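Local coordinates for protein pterin-4-alpha-carbinolamine dehydratase MoaB2 (Mycobacterium marinum, PDB 3RFQ) that probably binds molybdopterin or a pterin precursor in molybdenum cofactor biosynthesis, as a member of the MogA/MoaB family, at residues C[53-56]-C[57-61]; C[165-168]-C[169-173]. One frame throughout, in Å; residues are numbered along the deposited sequence.

Interaction 1 of 2, residues C[53-56]-C[57-61]; sequences LVTE and LLTEA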
loop_
_atom_site.group_PDB
_atom_site.type_symbol
_atom_site.label_atom_id
_atom_site.label_comp_id
_atom_site.label_asym_id
_atom_site.label_seq_id
_atom_site.Cartn_x
_atom_site.Cartn_y
_atom_site.Cartn_z
ATOM N N LEU C 53 23.358 1.206 15.956
ATOM C CA LEU C 53 21.907 1.143 15.811
ATOM C C LEU C 53 21.489 -0.155 15.105
ATOM O O LEU C 53 20.606 -0.891 15.591
ATOM C CB LEU C 53 21.348 2.388 15.110
ATOM C CG LEU C 53 19.844 2.350 14.808
ATOM C CD1 LEU C 53 18.984 2.117 16.077
ATOM C CD2 LEU C 53 19.385 3.601 14.045
ATOM N N VAL C 54 22.120 -0.445 13.968
ATOM C CA VAL C 54 21.827 -1.697 13.244
ATOM C C VAL C 54 22.111 -2.896 14.163
ATOM O O VAL C 54 21.376 -3.861 14.156
ATOM C CB VAL C 54 22.576 -1.817 11.858
ATOM C CG1 VAL C 54 22.128 -3.080 11.093
ATOM C CG2 VAL C 54 22.271 -0.590 10.984
ATOM N N THR C 55 23.144 -2.791 14.992
ATOM C CA THR C 55 23.501 -3.860 15.904
ATOM C C THR C 55 22.379 -4.095 16.914
ATOM O O THR C 55 21.976 -5.250 17.129
ATOM C CB THR C 55 24.811 -3.549 16.623
ATOM O OG1 THR C 55 25.852 -3.462 15.645
ATOM C CG2 THR C 55 25.155 -4.631 17.680
ATOM N N GLU C 56 21.896 -3.003 17.520
ATOM C CA GLU C 56 20.769 -3.037 18.435
ATOM C C GLU C 56 19.528 -3.680 17.814
ATOM O O GLU C 56 18.894 -4.532 18.439
ATOM C CB GLU C 56 20.433 -1.623 18.935
ATOM C CG GLU C 56 19.236 -1.570 19.884
ATOM C CD GLU C 56 18.566 -0.174 19.967
ATOM O OE1 GLU C 56 19.119 0.827 19.465
ATOM O OE2 GLU C 56 17.489 -0.071 20.575
ATOM N N LEU C 57 19.192 -3.267 16.595
ATOM C CA LEU C 57 18.012 -3.765 15.876
ATOM C C LEU C 57 18.161 -5.228 15.433
ATOM O O LEU C 57 17.216 -6.007 15.542
ATOM C CB LEU C 57 17.685 -2.854 14.676
ATOM C CG LEU C 57 17.408 -1.384 15.065
ATOM C CD1 LEU C 57 17.262 -0.471 13.825
ATOM C CD2 LEU C 57 16.166 -1.242 15.932
ATOM N N LEU C 58 19.341 -5.603 14.945
ATOM C CA LEU C 58 19.615 -6.999 14.627
ATOM C C LEU C 58 19.484 -7.895 15.886
ATOM O O LEU C 58 18.834 -8.933 15.849
ATOM C CB LEU C 58 21.006 -7.133 14.020
ATOM C CG LEU C 58 21.151 -6.731 12.541
ATOM C CD1 LEU C 58 22.605 -6.770 12.149
ATOM C CD2 LEU C 58 20.350 -7.659 11.644
ATOM N N THR C 59 20.061 -7.457 17.001
ATOM C CA THR C 59 20.045 -8.231 18.224
ATOM C C THR C 59 18.619 -8.412 18.754
ATOM O O THR C 59 18.262 -9.467 19.282
ATOM C CB THR C 59 20.902 -7.543 19.262
ATOM O OG1 THR C 59 22.246 -7.444 18.763
ATOM C CG2 THR C 59 20.880 -8.308 20.627
ATOM N N GLU C 60 17.798 -7.378 18.603
ATOM C CA GLU C 60 16.415 -7.400 19.074
ATOM C C GLU C 60 15.556 -8.363 18.234
ATOM O O GLU C 60 14.640 -8.995 18.737
ATOM C CB GLU C 60 15.874 -5.965 19.056
ATOM C CG GLU C 60 14.428 -5.795 19.478
ATOM C CD GLU C 60 13.982 -4.327 19.337
ATOM O OE1 GLU C 60 14.325 -3.532 20.238
ATOM O OE2 GLU C 60 13.300 -3.977 18.337
ATOM N N ALA C 61 15.881 -8.467 16.948
ATOM C CA ALA C 61 15.263 -9.437 16.049
ATOM C C ALA C 61 15.800 -10.888 16.210
ATOM O O ALA C 61 15.389 -11.772 15.481
ATOM C CB ALA C 61 15.454 -8.968 14.619
HETATM O O HOH W 1 16.685 -2.590 22.373
#
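Leu-57 and Leu-58 lie one helical turn after Leu-53 and Val-54 and pack against them, within helix 51-60. CD1 of Leu-53 meets CD1 of Leu-57 at 3.8 Å, with the two side chains crossing at a slant. Val-54 and Leu-58 instead run alongside each other, pointing the same way, with CG1 of Val-54 3.9 Å from CD1 of Leu-58. Val-54 and Leu-58 also cover the sheet, on Val-35 and Val-94.

The backbone bonds are regular i to i+4. Leu-57 N donates to Leu-53 O at 2.9 Å, and Leu-58 N to Val-54 O at 2.8 Å. Thr-55 O is gripped twice by Thr-59. The amide N and the hydroxyl OG1 approach from opposite faces of the carbonyl plane, and OG1 is 2.7 Å away. A chi1 of -60° sets OG1 beside its own backbone N and turns it back to this carbonyl.

The acidic pair is Glu-56 and Glu-60. OE2 of Glu-56 and OE1 of Glu-60 stand 4.7 Å apart, and one water donates to both, weakly to Glu-60. Arg-164 of the second subunit forms salt bridges with both glutamates, and Arg-160 of that subunit with Glu-60. Val-54 and Leu-58 thus face the sheet, while Glu-56 and Glu-60 meet the second subunit, where Leu-57 also packs on Arg-164. The arginines probably offset the repulsion between the carboxylates.

Interaction 2 of 2, residues C[165-168]-C[169-173]; sequences DGMA and TLNPL. With NA (sodium ion), chain F.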
loop_
_atom_site.group_PDB
_atom_site.type_symbol
_atom_site.label_atom_id
_atom_site.label_comp_id
_atom_site.label_asym_id
_atom_site.label_seq_id
_atom_site.Cartn_x
_atom_site.Cartn_y
_atom_site.Cartn_z
ATOM N N ASP C 165 13.414 2.200 9.545
ATOM C CA ASP C 165 12.259 1.713 8.803
ATOM C C ASP C 165 12.597 0.455 7.982
ATOM O O ASP C 165 11.792 -0.481 7.946
ATOM C CB ASP C 165 11.642 2.814 7.945
ATOM C CG ASP C 165 10.316 2.403 7.343
ATOM O OD1 ASP C 165 9.323 2.251 8.094
ATOM O OD2 ASP C 165 10.249 2.237 6.106
ATOM N N GLY C 166 13.781 0.433 7.356
ATOM C CA GLY C 166 14.273 -0.742 6.638
ATOM C C GLY C 166 14.295 -1.983 7.500
ATOM O O GLY C 166 13.872 -3.045 7.065
ATOM N N MET C 167 14.782 -1.857 8.733
ATOM C CA MET C 167 14.872 -2.992 9.657
ATOM C C MET C 167 13.495 -3.472 10.105
ATOM O O MET C 167 13.290 -4.672 10.243
ATOM C CB MET C 167 15.747 -2.652 10.885
ATOM C CG MET C 167 17.257 -2.530 10.605
ATOM S SD MET C 167 18.012 -3.986 9.821
ATOM C CE MET C 167 17.710 -5.265 11.043
ATOM N N ALA C 168 12.556 -2.546 10.342
ATOM C CA ALA C 168 11.175 -2.911 10.701
ATOM C C ALA C 168 10.547 -3.804 9.609
ATOM O O ALA C 168 9.849 -4.797 9.891
ATOM C CB ALA C 168 10.318 -1.644 10.893
ATOM N N THR C 169 10.803 -3.439 8.363
ATOM C CA THR C 169 10.318 -4.182 7.203
ATOM C C THR C 169 11.068 -5.503 7.015
ATOM O O THR C 169 10.453 -6.523 6.689
ATOM C CB THR C 169 10.403 -3.277 5.920
ATOM O OG1 THR C 169 9.432 -2.227 6.041
ATOM C CG2 THR C 169 10.137 -4.057 4.660
ATOM N N LEU C 170 12.386 -5.486 7.245
ATOM C CA LEU C 170 13.217 -6.671 7.069
ATOM C C LEU C 170 12.915 -7.792 8.105
ATOM O O LEU C 170 12.960 -8.981 7.755
ATOM C CB LEU C 170 14.707 -6.305 7.125
ATOM C CG LEU C 170 15.641 -7.474 6.770
ATOM C CD1 LEU C 170 15.361 -7.994 5.339
ATOM C CD2 LEU C 170 17.076 -7.054 6.905
ATOM N N ASN C 171 12.596 -7.406 9.352
ATOM C CA ASN C 171 12.396 -8.355 10.443
ATOM C C ASN C 171 11.612 -9.616 10.018
ATOM O O ASN C 171 12.145 -10.705 10.103
ATOM C CB ASN C 171 11.700 -7.703 11.654
ATOM C CG ASN C 171 12.611 -6.784 12.424
ATOM O OD1 ASN C 171 13.858 -6.902 12.371
ATOM N ND2 ASN C 171 12.000 -5.849 13.149
ATOM N N PRO C 172 10.371 -9.462 9.507
ATOM C CA PRO C 172 9.659 -10.733 9.222
ATOM C C PRO C 172 10.184 -11.450 7.961
ATOM O O PRO C 172 9.789 -12.583 7.691
ATOM C CB PRO C 172 8.211 -10.280 9.008
ATOM C CG PRO C 172 8.370 -8.850 8.436
ATOM C CD PRO C 172 9.533 -8.278 9.232
ATOM N N LEU C 173 11.041 -10.805 7.185
ATOM C CA LEU C 173 11.454 -11.410 5.910
ATOM C C LEU C 173 12.726 -12.266 6.073
ATOM O O LEU C 173 12.795 -13.387 5.572
ATOM C CB LEU C 173 11.637 -10.323 4.830
ATOM C CG LEU C 173 10.478 -9.304 4.726
ATOM C CD1 LEU C 173 10.740 -8.314 3.640
ATOM C CD2 LEU C 173 9.096 -9.958 4.519
HETATM NA NA NA F . 6.738 1.050 7.750
HETATM O O HOH W 2 8.418 -0.651 8.067
HETATM O O HOH W 3 9.158 -5.417 12.542
HETATM O O HOH W 4 5.503 -1.278 6.819
HETATM O O HOH W 5 6.572 2.834 9.227
HETATM O O HOH W 6 5.707 2.910 6.114
#
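Met-167 O lies over one face of the Asn-171 amide, 3.1 Å from CG, one turn earlier in helix 160-180 of this MogA/MoaB-type alpha/beta fold. CB of Ala-61 stands off the opposite face, out past OD1. Neither OD1 nor ND2 bonds to the Met-167 carbonyl. ND2 donates at 2.9 Å to a water close to the amide plane, which also donates to Ala-168 O. The amide reaches this carbonyl because CG is anti to its own carbonyl carbon (chi1 -74°). The other flat group is the carboxylate of Asp-165, whose OD1 binds the sodium ion at 2.9 Å, together with waters. Ser-129 and the second subunit's Asp-165 and Ser-129 also bind this ion, so the site joins two chains.

The backbone bonds from Thr-169, Leu-170 and Asn-171 to Asp-165, Gly-166 and Met-167 are regular. Pro-172 has no N-H and Leu-173 N turns to Leu-170 O, so the helix is kinked at 172-173. CD of Pro-172 takes the place next to Ala-168 O, at 3.6 Å. Met-167 SD packs 4.3 Å from Leu-170 CD2. A sodium-bound water ties metal to helix: it is 2.8 Å from Thr-169 OG1 and donates weakly to Asp-165 O.

In the fold
Interaction 1 lies on helix 51-60, early in the chain, and interaction 2 on the long C-terminal helix 160-180. Their centres are 11 Å apart. Both fall within the probable molybdopterin-binding domain. The two helices touch directly: CD2 of Leu-58 is 3.6 Å from CE of Met-167. Ala-61, just past the end of helix 51-60, packs CB on OD1 of Asn-171 at 3.4 Å. Between interactions 1 and 2 the chain forms all the strands of the mixed sheet except 31-38, which comes first. Both contacts also reach the second subunit, interaction 1 through salt bridges and interaction 2 through the shared sodium ion. The paired helices thus join sheet packing to subunit assembly.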